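PDB 3KSV: HIT domain-containing protein from Leishmania major, which is of unknown function but binds zinc and, as a histidine triad protein, probably acts on nucleotide phosphates or phosphoramidates through a nucleotidylated histidine. Local coordinates for residues 29-34 with 71-76; 50-55 with 60-65; 79-84 with 109-114. All coordinates share one frame; numbering follows the deposited sequence.

In the fold
From the N terminus, residues 29-34 form the turn between the first two sheet strands. Interaction 1 brings this turn against residues 71-76 of helix 64-82 and so closes a long loop. Interaction 2 falls within that loop. It closes the much shorter path from strand 48-52, past the zinc ligand His55, to the start of the same helix. The two contacts meet through Lys53, whose NZ reaches the carbonyl of Thr31. Interaction 3 comes later in series, joining the end of the helix to strand 109-114. The three contacts therefore fasten one helix at its lead-in, middle and last turn to one antiparallel sheet. Strands 48-52 and 109-114 are neighbours in it.

Interaction 1 (29-34 with 71-76); sequences AETSKA and GVLLAK
This is an apolar contact between a beta hairpin at the edge of the sheet and the middle of helix 64-82, carried by Leu73. Its isobutyl group reaches from the helix into the bend made by residues 29-34. The two methyls divide the work. CD1 of Leu73 meets the CB of Ala29 at 3.9 Å. CD2 of Leu73 meets the CB of Ala34 at 3.7 Å and also lies 4.0 Å from the backbone C of Ala34. Chi1 of Leu73 is -171°, which sends the branch away from its own amide and out toward the hairpin. Thr31 adds a looser touch, with its CG2 4.4 Å from Leu73 CD2.

The hairpin joins strand 27-30 to strand 34-38, antiparallel neighbours in the sheet of the HIT fold. Strand 27-30 is the outermost on this side within the chain. The amide N of Thr31 bonds to the carbonyl O of Ala34 at 3.0 Å, which closes the turn. The two branches of Thr31 take different roles. CG2 faces the leucine, while OG1 is hydrogen-bonded to Asp69 OD2 on the same helix. Thr31 OG1 also receives a weak bond from Ala34 N, 3.3 Å long and bent to 122°. Asp69 takes the amide of Lys33 as well, so the carboxylate grips the turn at two points beside the apolar patch.

The second subunit also borders this region: its Ile146 packs on Ala29, while Val72 and Ala75 of the helix touch Ala68 and Ala67 of that neighbouring subunit, respectively.

Interaction 2 (50-55 with 60-65); sequences VIPKEH and HELGME. With ZN (zinc ion), chain B.
The segment that carries a zinc ligand after strand 48-52 meets the lead-in to helix 64-82 here, through Pro52 and Glu54 against Leu62. The apolar touch is made by Leu62 CD1, 3.5 Å from Pro52 CB and 3.7 Å from Pro52 CG. One methyl thus sits against the CB-CG bond of the proline. The Glu54 chain passes Leu62 at a slant. It is extended, with CG anti to the backbone N (chi1 -176°), and this carries the carboxylate to the start of the helix. OE1 of Glu54 ends 3.5 Å from the amide N of Gly63 and 3.8 Å from Leu62 CD1. The meeting with the amide is an approach, not a hydrogen bond.

Gly63 is the N-cap residue of the helix, and the amides of a helix start probably favour a negative group nearby. Against this, Asp66 OD2 is close to Glu54 OE1, and the two like charges may raise the proton affinity of one of them.

One residue further along, His55 binds the zinc ion through ND1 at 2.0 Å. Cys13, Cys16 and His106 complete this Cys2His2 site, and the two histidine rings meet with their planes at about 80°. Pro52 links the packing to the metal. Its carbonyl O is hydrogen-bonded to NE2 of His106, the ring nitrogen not used for zinc, and probably helps to orient that ligand, which also opens the predicted histidine triad motif.

Interaction 3 (79-84 with 109-114); sequences RAVAGP and FHIIPK
The puckered Pro113 ring meets Val81 at one corner: its CG lies 4.1 Å from Val81 CG1, and the two side chains cross at about a right angle. The aromatic rings of the strand turn to other partners. Leu74 CD2 of helix 64-82 lies over one face of the Phe109 ring, off-centre toward CD1. The His110 imidazole meets the steeply inclined rings of His108 and His47, is hydrogen-bonded through ND1 to His47 NE2, and is edge-to-face with Trp125 of the second subunit.

The main apolar grip is between Val81 and Ile111. CG2 of Val81 is 3.8 Å from CG2 of Ile111, and CG1 of Val81 is 4.0 Å from that same methyl. The single CG2 of Ile111 therefore rests against both valine branches. Its other branch leads away: chi1 of -44° turns CG1 toward Leu74 and Val50. On the valine side, CG1 stands anti to the backbone N and so spans Ile111 and Pro113. Val81 is buried further by Met48, by Tyr90 and by Tyr142 of the second subunit.

Strand 109-114 lies between strands 48-52 and 89-96. Ile111 faces the helix, while Ile112 points to the other side of the sheet. Phe109 and His110 are the last two residues of the predicted motif His106-Val107-His108-Phe109-His110, so this helix-on-sheet packing continues directly from the histidine triad that defines the HIT family.

Interaction 1 (29-34 with 71-76)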
ATOM      1  N   ALA A  29     -14.549  -7.239   7.178  1.00 25.30           N
ATOM      2  CA  ALA A  29     -14.858  -7.870   5.906  1.00 25.05           C
ATOM      3  C   ALA A  29     -14.029  -9.144   5.805  1.00 25.67           C
ATOM      4  O   ALA A  29     -13.013  -9.294   6.494  1.00 24.89           O
ATOM      5  CB  ALA A  29     -14.555  -6.938   4.755  1.00 24.55           C
ATOM      6  N   GLU A  30     -14.496 -10.069   4.973  1.00 26.57           N
ATOM      7  CA  GLU A  30     -13.818 -11.335   4.749  1.00 27.37           C
ATOM      8  C   GLU A  30     -14.109 -11.773   3.324  1.00 27.30           C
ATOM      9  O   GLU A  30     -15.236 -11.692   2.868  1.00 26.63           O
ATOM     10  CB  GLU A  30     -14.282 -12.390   5.753  1.00 28.21           C
ATOM     11  CG  GLU A  30     -13.583 -13.750   5.589  1.00 30.72           C
ATOM     12  CD  GLU A  30     -13.922 -14.789   6.676  1.00 33.84           C
ATOM     13  OE1 GLU A  30     -14.884 -14.592   7.461  1.00 36.55           O
ATOM     14  OE2 GLU A  30     -13.215 -15.833   6.726  1.00 35.97           O
ATOM     15  N   THR A  31     -13.068 -12.165   2.601  1.00 27.82           N
ATOM     16  CA  THR A  31     -13.219 -12.663   1.245  1.00 28.38           C
ATOM     17  C   THR A  31     -12.577 -14.030   1.266  1.00 28.47           C
ATOM     18  O   THR A  31     -12.128 -14.486   2.319  1.00 28.53           O
ATOM     19  CB  THR A  31     -12.560 -11.711   0.190  1.00 28.48           C
ATOM     20  OG1 THR A  31     -11.154 -11.625   0.420  1.00 29.26           O
ATOM     21  CG2 THR A  31     -13.150 -10.306   0.275  1.00 28.83           C
ATOM     22  N   SER A  32     -12.515 -14.696   0.121  1.00 28.81           N
ATOM     23  CA  SER A  32     -11.891 -16.015   0.088  1.00 28.77           C
ATOM     24  C   SER A  32     -10.432 -15.983   0.575  1.00 28.22           C
ATOM     25  O   SER A  32     -10.015 -16.854   1.341  1.00 28.82           O
ATOM     26  CB  SER A  32     -11.970 -16.603  -1.315  1.00 28.82           C
ATOM     27  OG  SER A  32     -11.618 -15.627  -2.275  1.00 30.57           O
ATOM     28  N   LYS A  33      -9.668 -14.972   0.171  1.00 27.24           N
ATOM     29  CA  LYS A  33      -8.218 -14.971   0.417  1.00 26.42           C
ATOM     30  C   LYS A  33      -7.724 -13.917   1.404  1.00 25.00           C
ATOM     31  O   LYS A  33      -6.535 -13.901   1.713  1.00 24.23           O
ATOM     32  CB  LYS A  33      -7.465 -14.832  -0.919  1.00 26.93           C
ATOM     33  CG  LYS A  33      -7.512 -16.077  -1.801  1.00 28.80           C
ATOM     34  CD  LYS A  33      -6.601 -17.167  -1.235  1.00 31.89           C
ATOM     35  CE  LYS A  33      -6.596 -18.439  -2.085  1.00 34.03           C
ATOM     36  NZ  LYS A  33      -5.460 -19.358  -1.702  1.00 35.52           N
ATOM     37  N   ALA A  34      -8.626 -13.079   1.927  1.00 23.46           N
ATOM     38  CA  ALA A  34      -8.249 -11.896   2.715  1.00 22.55           C
ATOM     39  C   ALA A  34      -9.238 -11.572   3.850  1.00 22.14           C
ATOM     40  O   ALA A  34     -10.382 -11.986   3.815  1.00 21.81           O
ATOM     41  CB  ALA A  34      -8.080 -10.671   1.784  1.00 21.77           C
ATOM     42  N   GLY A  71      -5.729  -6.678  -3.212  1.00 20.92           N
ATOM     43  CA  GLY A  71      -5.885  -5.382  -3.890  1.00 20.27           C
ATOM     44  C   GLY A  71      -7.342  -4.917  -3.935  1.00 20.10           C
ATOM     45  O   GLY A  71      -7.640  -3.737  -3.719  1.00 19.82           O
ATOM     46  N   VAL A  72      -8.245  -5.845  -4.233  1.00 20.04           N
ATOM     47  CA  VAL A  72      -9.668  -5.562  -4.295  1.00 20.15           C
ATOM     48  C   VAL A  72     -10.222  -5.210  -2.913  1.00 20.77           C
ATOM     49  O   VAL A  72     -10.920  -4.212  -2.783  1.00 20.42           O
ATOM     50  CB  VAL A  72     -10.465  -6.753  -4.895  1.00 20.19           C
ATOM     51  CG1 VAL A  72     -11.943  -6.646  -4.560  1.00 19.96           C
ATOM     52  CG2 VAL A  72     -10.253  -6.814  -6.402  1.00 19.82           C
ATOM     53  N   LEU A  73      -9.900  -6.011  -1.888  1.00 21.10           N
ATOM     54  CA  LEU A  73     -10.327  -5.686  -0.530  1.00 21.67           C
ATOM     55  C   LEU A  73      -9.747  -4.367  -0.030  1.00 21.95           C
ATOM     56  O   LEU A  73     -10.422  -3.632   0.684  1.00 22.07           O
ATOM     57  CB  LEU A  73      -9.975  -6.798   0.452  1.00 21.80           C
ATOM     58  CG  LEU A  73     -10.580  -6.638   1.855  1.00 22.08           C
ATOM     59  CD1 LEU A  73     -12.051  -6.207   1.830  1.00 22.78           C
ATOM     60  CD2 LEU A  73     -10.384  -7.945   2.678  1.00 22.86           C
ATOM     61  N   LEU A  74      -8.506  -4.071  -0.391  1.00 22.44           N
ATOM     62  CA  LEU A  74      -7.880  -2.785  -0.026  1.00 23.61           C
ATOM     63  C   LEU A  74      -8.650  -1.576  -0.598  1.00 23.47           C
ATOM     64  O   LEU A  74      -8.911  -0.586   0.101  1.00 23.19           O
ATOM     65  CB  LEU A  74      -6.441  -2.766  -0.515  1.00 24.14           C
ATOM     66  CG  LEU A  74      -5.526  -1.643  -0.038  1.00 26.06           C
ATOM     67  CD1 LEU A  74      -5.404  -1.652   1.485  1.00 25.25           C
ATOM     68  CD2 LEU A  74      -4.149  -1.811  -0.706  1.00 24.86           C
ATOM     69  N   ALA A  75      -9.033  -1.681  -1.864  1.00 23.39           N
ATOM     70  CA  ALA A  75      -9.818  -0.642  -2.536  1.00 23.49           C
ATOM     71  C   ALA A  75     -11.188  -0.481  -1.895  1.00 23.01           C
ATOM     72  O   ALA A  75     -11.666   0.629  -1.726  1.00 22.47           O
ATOM     73  CB  ALA A  75      -9.969  -0.963  -4.048  1.00 23.55           C
ATOM     74  N   LYS A  76     -11.820  -1.596  -1.547  1.00 22.82           N
ATOM     75  CA  LYS A  76     -13.127  -1.549  -0.893  1.00 22.84           C
ATOM     76  C   LYS A  76     -13.028  -0.900   0.480  1.00 22.83           C
ATOM     77  O   LYS A  76     -13.851  -0.038   0.825  1.00 23.14           O
ATOM     78  CB  LYS A  76     -13.725  -2.948  -0.762  1.00 22.66           C
ATOM     79  CG  LYS A  76     -14.139  -3.510  -2.077  1.00 23.67           C
ATOM     80  CD  LYS A  76     -14.885  -4.810  -1.954  1.00 25.07           C
ATOM     81  CE  LYS A  76     -15.458  -5.236  -3.310  1.00 25.48           C
ATOM     82  NZ  LYS A  76     -16.238  -6.490  -3.186  1.00 24.83           N
TER

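Interaction 2 (50-55 with 60-65)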
ATOM      1  N   VAL A  50      -5.864  -4.556   6.496  1.00 20.97           N
ATOM      2  CA  VAL A  50      -6.282  -5.562   5.516  1.00 21.50           C
ATOM      3  C   VAL A  50      -5.144  -6.567   5.385  1.00 22.25           C
ATOM      4  O   VAL A  50      -4.021  -6.195   5.040  1.00 22.36           O
ATOM      5  CB  VAL A  50      -6.554  -4.940   4.125  1.00 21.54           C
ATOM      6  CG1 VAL A  50      -6.767  -6.023   3.076  1.00 21.96           C
ATOM      7  CG2 VAL A  50      -7.742  -3.997   4.183  1.00 20.80           C
ATOM      8  N   ILE A  51      -5.428  -7.834   5.642  1.00 22.82           N
ATOM      9  CA  ILE A  51      -4.396  -8.867   5.613  1.00 24.15           C
ATOM     10  C   ILE A  51      -4.782 -10.048   4.710  1.00 24.13           C
ATOM     11  O   ILE A  51      -5.965 -10.364   4.570  1.00 25.14           O
ATOM     12  CB  ILE A  51      -4.083  -9.399   7.040  1.00 24.26           C
ATOM     13  CG1 ILE A  51      -5.221 -10.240   7.565  1.00 26.04           C
ATOM     14  CG2 ILE A  51      -3.809  -8.242   8.020  1.00 25.90           C
ATOM     15  CD1 ILE A  51      -4.812 -11.103   8.738  1.00 27.29           C
ATOM     16  N   PRO A  52      -3.788 -10.708   4.093  1.00 23.60           N
ATOM     17  CA  PRO A  52      -4.092 -11.979   3.470  1.00 23.78           C
ATOM     18  C   PRO A  52      -4.304 -13.058   4.523  1.00 23.82           C
ATOM     19  O   PRO A  52      -3.697 -13.016   5.594  1.00 24.08           O
ATOM     20  CB  PRO A  52      -2.830 -12.264   2.660  1.00 23.66           C
ATOM     21  CG  PRO A  52      -1.755 -11.654   3.459  1.00 23.49           C
ATOM     22  CD  PRO A  52      -2.356 -10.385   3.979  1.00 23.66           C
ATOM     23  N   LYS A  53      -5.168 -14.015   4.227  1.00 24.54           N
ATOM     24  CA  LYS A  53      -5.332 -15.168   5.102  1.00 25.54           C
ATOM     25  C   LYS A  53      -4.057 -16.026   5.138  1.00 26.37           C
ATOM     26  O   LYS A  53      -3.704 -16.563   6.184  1.00 26.74           O
ATOM     27  CB  LYS A  53      -6.535 -16.002   4.664  1.00 25.70           C
ATOM     28  CG  LYS A  53      -7.888 -15.376   5.036  1.00 25.61           C
ATOM     29  CD  LYS A  53      -9.039 -16.082   4.309  1.00 27.05           C
ATOM     30  CE  LYS A  53     -10.400 -15.764   4.907  1.00 28.09           C
ATOM     31  NZ  LYS A  53     -11.513 -16.234   4.024  1.00 28.94           N
ATOM     32  N   GLU A  54      -3.357 -16.118   4.010  1.00 27.28           N
ATOM     33  CA  GLU A  54      -2.097 -16.868   3.911  1.00 28.51           C
ATOM     34  C   GLU A  54      -1.041 -16.208   4.802  1.00 27.79           C
ATOM     35  O   GLU A  54      -0.944 -14.977   4.835  1.00 27.21           O
ATOM     36  CB  GLU A  54      -1.609 -16.881   2.436  1.00 29.43           C
ATOM     37  CG  GLU A  54      -0.333 -17.717   2.149  1.00 32.67           C
ATOM     38  CD  GLU A  54       0.408 -17.326   0.828  1.00 37.12           C
ATOM     39  OE1 GLU A  54      -0.120 -16.528  -0.015  1.00 38.31           O
ATOM     40  OE2 GLU A  54       1.550 -17.827   0.648  1.00 38.60           O
ATOM     41  N   HIS A  55      -0.253 -17.006   5.523  1.00 27.09           N
ATOM     42  CA  HIS A  55       0.886 -16.454   6.267  1.00 26.61           C
ATOM     43  C   HIS A  55       2.047 -16.173   5.308  1.00 26.67           C
ATOM     44  O   HIS A  55       2.927 -17.016   5.115  1.00 26.80           O
ATOM     45  CB  HIS A  55       1.353 -17.366   7.419  1.00 26.56           C
ATOM     46  CG  HIS A  55       2.437 -16.760   8.266  1.00 25.34           C
ATOM     47  ND1 HIS A  55       2.183 -15.867   9.285  1.00 23.15           N
ATOM     48  CD2 HIS A  55       3.784 -16.905   8.222  1.00 25.76           C
ATOM     49  CE1 HIS A  55       3.325 -15.490   9.831  1.00 24.82           C
ATOM     50  NE2 HIS A  55       4.312 -16.110   9.210  1.00 25.44           N
ATOM     51  N   HIS A  60       6.295  -9.833  -1.219  1.00 20.43           N
ATOM     52  CA  HIS A  60       6.885 -10.612  -2.314  1.00 21.15           C
ATOM     53  C   HIS A  60       6.698 -12.113  -2.151  1.00 22.23           C
ATOM     54  O   HIS A  60       6.981 -12.861  -3.077  1.00 22.29           O
ATOM     55  CB  HIS A  60       8.375 -10.266  -2.554  1.00 20.73           C
ATOM     56  CG  HIS A  60       9.285 -10.535  -1.394  1.00 19.67           C
ATOM     57  ND1 HIS A  60      10.003 -11.711  -1.264  1.00 23.25           N
ATOM     58  CD2 HIS A  60       9.640  -9.762  -0.339  1.00 17.25           C
ATOM     59  CE1 HIS A  60      10.717 -11.670  -0.150  1.00 21.55           C
ATOM     60  NE2 HIS A  60      10.517 -10.493   0.426  1.00 22.71           N
ATOM     61  N   GLU A  61       6.214 -12.546  -0.984  1.00 22.85           N
ATOM     62  CA  GLU A  61       5.947 -13.957  -0.754  1.00 24.08           C
ATOM     63  C   GLU A  61       4.486 -14.302  -1.013  1.00 24.75           C
ATOM     64  O   GLU A  61       4.107 -15.471  -0.975  1.00 24.98           O
ATOM     65  CB  GLU A  61       6.343 -14.329   0.671  1.00 24.36           C
ATOM     66  CG  GLU A  61       7.858 -14.371   0.888  1.00 26.21           C
ATOM     67  CD  GLU A  61       8.244 -14.809   2.301  1.00 30.59           C
ATOM     68  OE1 GLU A  61       7.882 -14.078   3.252  1.00 33.79           O
ATOM     69  OE2 GLU A  61       8.907 -15.872   2.459  1.00 33.32           O
ATOM     70  N   LEU A  62       3.676 -13.284  -1.300  1.00 24.82           N
ATOM     71  CA  LEU A  62       2.234 -13.455  -1.467  1.00 25.22           C
ATOM     72  C   LEU A  62       1.935 -14.038  -2.857  1.00 25.19           C
ATOM     73  O   LEU A  62       2.576 -13.650  -3.837  1.00 25.15           O
ATOM     74  CB  LEU A  62       1.552 -12.085  -1.306  1.00 25.65           C
ATOM     75  CG  LEU A  62       0.069 -11.996  -0.955  1.00 25.92           C
ATOM     76  CD1 LEU A  62      -0.242 -12.769   0.316  1.00 26.88           C
ATOM     77  CD2 LEU A  62      -0.332 -10.539  -0.835  1.00 24.75           C
ATOM     78  N   GLY A  63       0.979 -14.960  -2.945  1.00 24.76           N
ATOM     79  CA  GLY A  63       0.569 -15.523  -4.233  1.00 24.86           C
ATOM     80  C   GLY A  63      -0.145 -14.507  -5.113  1.00 24.99           C
ATOM     81  O   GLY A  63      -0.759 -13.578  -4.616  1.00 25.08           O
ATOM     82  N   MET A  64      -0.062 -14.682  -6.425  1.00 25.51           N
ATOM     83  CA  MET A  64      -0.673 -13.745  -7.369  1.00 26.04           C
ATOM     84  C   MET A  64      -2.203 -13.667  -7.217  1.00 26.03           C
ATOM     85  O   MET A  64      -2.773 -12.588  -7.262  1.00 24.91           O
ATOM     86  CB  MET A  64      -0.269 -14.097  -8.815  1.00 26.52           C
ATOM     87  CG  MET A  64       0.822 -13.200  -9.478  1.00 28.07           C
ATOM     88  SD  MET A  64       1.931 -12.210  -8.423  1.00 31.85           S
ATOM     89  N   GLU A  65      -2.860 -14.802  -7.004  1.00 26.47           N
ATOM     90  CA  GLU A  65      -4.315 -14.813  -6.795  1.00 27.25           C
ATOM     91  C   GLU A  65      -4.682 -14.096  -5.495  1.00 26.52           C
ATOM     92  O   GLU A  65      -5.687 -13.392  -5.431  1.00 26.94           O
ATOM     93  CB  GLU A  65      -4.849 -16.246  -6.766  1.00 28.17           C
ATOM     94  CG  GLU A  65      -4.748 -17.000  -8.117  1.00 31.06           C
ATOM     95  CD  GLU A  65      -3.322 -17.514  -8.462  1.00 35.76           C
ATOM     96  OE1 GLU A  65      -2.465 -17.636  -7.537  1.00 37.69           O
ATOM     97  OE2 GLU A  65      -3.066 -17.801  -9.671  1.00 36.93           O
TER
HETATM   98 ZN    ZN B 201       0.707 -15.038  10.320  1.00 44.70          ZN

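Interaction 3 (79-84 with 109-114)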
ATOM      1  N   ARG A  79     -12.753   2.825   0.441  1.00 20.94           N
ATOM      2  CA  ARG A  79     -14.034   3.495   0.252  1.00 21.81           C
ATOM      3  C   ARG A  79     -14.747   3.636   1.611  1.00 21.45           C
ATOM      4  O   ARG A  79     -15.389   4.661   1.894  1.00 20.78           O
ATOM      5  CB  ARG A  79     -14.901   2.717  -0.732  1.00 22.14           C
ATOM      6  CG  ARG A  79     -14.404   2.715  -2.172  1.00 25.66           C
ATOM      7  CD  ARG A  79     -15.043   1.561  -2.913  1.00 29.46           C
ATOM      8  NE  ARG A  79     -15.219   1.777  -4.340  1.00 31.51           N
ATOM      9  CZ  ARG A  79     -14.269   1.639  -5.257  1.00 34.47           C
ATOM     10  NH1 ARG A  79     -12.998   1.325  -4.928  1.00 37.81           N
ATOM     11  NH2 ARG A  79     -14.587   1.839  -6.525  1.00 33.95           N
ATOM     12  N   ALA A  80     -14.614   2.608   2.459  1.00 20.65           N
ATOM     13  CA  ALA A  80     -15.141   2.651   3.830  1.00 19.75           C
ATOM     14  C   ALA A  80     -14.457   3.769   4.596  1.00 19.16           C
ATOM     15  O   ALA A  80     -15.128   4.588   5.246  1.00 18.86           O
ATOM     16  CB  ALA A  80     -14.953   1.309   4.556  1.00 19.19           C
ATOM     17  N   VAL A  81     -13.138   3.836   4.473  1.00 18.03           N
ATOM     18  CA  VAL A  81     -12.334   4.818   5.222  1.00 18.20           C
ATOM     19  C   VAL A  81     -12.561   6.248   4.710  1.00 18.34           C
ATOM     20  O   VAL A  81     -12.515   7.213   5.496  1.00 18.17           O
ATOM     21  CB  VAL A  81     -10.814   4.431   5.232  1.00 17.91           C
ATOM     22  CG1 VAL A  81      -9.956   5.587   5.706  1.00 17.83           C
ATOM     23  CG2 VAL A  81     -10.578   3.235   6.116  1.00 17.99           C
ATOM     24  N   ALA A  82     -12.835   6.387   3.410  1.00 17.91           N
ATOM     25  CA  ALA A  82     -13.063   7.713   2.820  1.00 18.06           C
ATOM     26  C   ALA A  82     -14.351   8.345   3.369  1.00 18.33           C
ATOM     27  O   ALA A  82     -14.509   9.578   3.345  1.00 18.61           O
ATOM     28  CB  ALA A  82     -13.086   7.634   1.279  1.00 16.95           C
ATOM     29  N   GLY A  83     -15.259   7.511   3.881  1.00 18.89           N
ATOM     30  CA  GLY A  83     -16.430   7.993   4.623  1.00 18.87           C
ATOM     31  C   GLY A  83     -17.657   8.168   3.754  1.00 19.35           C
ATOM     32  O   GLY A  83     -17.592   7.955   2.552  1.00 20.29           O
ATOM     33  N   PRO A  84     -18.792   8.565   4.357  1.00 19.55           N
ATOM     34  CA  PRO A  84     -20.032   8.660   3.596  1.00 19.93           C
ATOM     35  C   PRO A  84     -19.986   9.617   2.409  1.00 20.02           C
ATOM     36  O   PRO A  84     -20.603   9.315   1.387  1.00 20.39           O
ATOM     37  CB  PRO A  84     -21.039   9.121   4.646  1.00 19.90           C
ATOM     38  CG  PRO A  84     -20.549   8.539   5.869  1.00 20.55           C
ATOM     39  CD  PRO A  84     -19.054   8.690   5.796  1.00 19.42           C
ATOM     40  N   PHE A 109      -1.721  -4.459   5.426  1.00 19.40           N
ATOM     41  CA  PHE A 109      -1.888  -3.113   4.915  1.00 19.16           C
ATOM     42  C   PHE A 109      -2.636  -2.281   5.946  1.00 18.46           C
ATOM     43  O   PHE A 109      -3.750  -2.601   6.310  1.00 19.39           O
ATOM     44  CB  PHE A 109      -2.693  -3.136   3.608  1.00 19.66           C
ATOM     45  CG  PHE A 109      -1.921  -3.611   2.434  1.00 19.26           C
ATOM     46  CD1 PHE A 109      -1.332  -2.696   1.566  1.00 17.91           C
ATOM     47  CD2 PHE A 109      -1.757  -4.967   2.203  1.00 18.58           C
ATOM     48  CE1 PHE A 109      -0.615  -3.112   0.507  1.00 17.44           C
ATOM     49  CE2 PHE A 109      -1.028  -5.403   1.122  1.00 18.38           C
ATOM     50  CZ  PHE A 109      -0.461  -4.471   0.257  1.00 18.22           C
ATOM     51  N   HIS A 110      -2.014  -1.215   6.415  1.00 18.03           N
ATOM     52  CA  HIS A 110      -2.675  -0.237   7.255  1.00 17.59           C
ATOM     53  C   HIS A 110      -3.437   0.720   6.320  1.00 17.66           C
ATOM     54  O   HIS A 110      -2.870   1.155   5.293  1.00 16.83           O
ATOM     55  CB  HIS A 110      -1.630   0.579   8.023  1.00 18.18           C
ATOM     56  CG  HIS A 110      -0.726  -0.224   8.920  1.00 17.57           C
ATOM     57  ND1 HIS A 110      -0.970  -0.384  10.263  1.00 18.55           N
ATOM     58  CD2 HIS A 110       0.465  -0.832   8.680  1.00 19.89           C
ATOM     59  CE1 HIS A 110       0.013  -1.083  10.804  1.00 18.98           C
ATOM     60  NE2 HIS A 110       0.896  -1.371   9.863  1.00 16.41           N
ATOM     61  N   ILE A 111      -4.693   1.038   6.665  1.00 17.33           N
ATOM     62  CA  ILE A 111      -5.411   2.186   6.069  1.00 16.96           C
ATOM     63  C   ILE A 111      -5.680   3.178   7.183  1.00 16.43           C
ATOM     64  O   ILE A 111      -6.497   2.907   8.064  1.00 16.93           O
ATOM     65  CB  ILE A 111      -6.722   1.815   5.326  1.00 17.92           C
ATOM     66  CG1 ILE A 111      -6.550   0.566   4.431  1.00 18.26           C
ATOM     67  CG2 ILE A 111      -7.183   3.018   4.432  1.00 13.82           C
ATOM     68  CD1 ILE A 111      -6.420  -0.750   5.196  1.00 23.87           C
ATOM     69  N   ILE A 112      -4.962   4.309   7.167  1.00 16.13           N
ATOM     70  CA  ILE A 112      -4.865   5.202   8.334  1.00 16.10           C
ATOM     71  C   ILE A 112      -5.476   6.560   8.007  1.00 16.31           C
ATOM     72  O   ILE A 112      -4.903   7.299   7.201  1.00 16.16           O
ATOM     73  CB  ILE A 112      -3.394   5.431   8.772  1.00 16.09           C
ATOM     74  CG1 ILE A 112      -2.626   4.112   8.952  1.00 16.76           C
ATOM     75  CG2 ILE A 112      -3.341   6.178  10.087  1.00 15.71           C
ATOM     76  CD1 ILE A 112      -1.138   4.272   8.831  1.00 16.30           C
ATOM     77  N   PRO A 113      -6.646   6.903   8.616  1.00 17.16           N
ATOM     78  CA  PRO A 113      -7.272   8.215   8.415  1.00 17.63           C
ATOM     79  C   PRO A 113      -6.337   9.337   8.813  1.00 18.65           C
ATOM     80  O   PRO A 113      -5.624   9.216   9.817  1.00 18.15           O
ATOM     81  CB  PRO A 113      -8.472   8.190   9.363  1.00 18.06           C
ATOM     82  CG  PRO A 113      -8.803   6.726   9.484  1.00 18.23           C
ATOM     83  CD  PRO A 113      -7.507   6.006   9.406  1.00 17.13           C
ATOM     84  N   LYS A 114      -6.314  10.393   8.007  1.00 19.57           N
ATOM     85  CA  LYS A 114      -5.521  11.581   8.297  1.00 20.64           C
ATOM     86  C   LYS A 114      -6.510  12.702   8.499  1.00 21.61           C
ATOM     87  O   LYS A 114      -6.918  13.404   7.567  1.00 21.09           O
ATOM     88  CB  LYS A 114      -4.530  11.910   7.163  1.00 20.50           C
ATOM     89  CG  LYS A 114      -3.532  13.034   7.513  1.00 20.97           C
ATOM     90  CD  LYS A 114      -2.531  12.555   8.570  1.00 21.63           C
ATOM     91  CE  LYS A 114      -1.408  13.523   8.856  1.00 21.98           C
ATOM     92  NZ  LYS A 114      -0.737  13.961   7.615  1.00 24.51           N
TER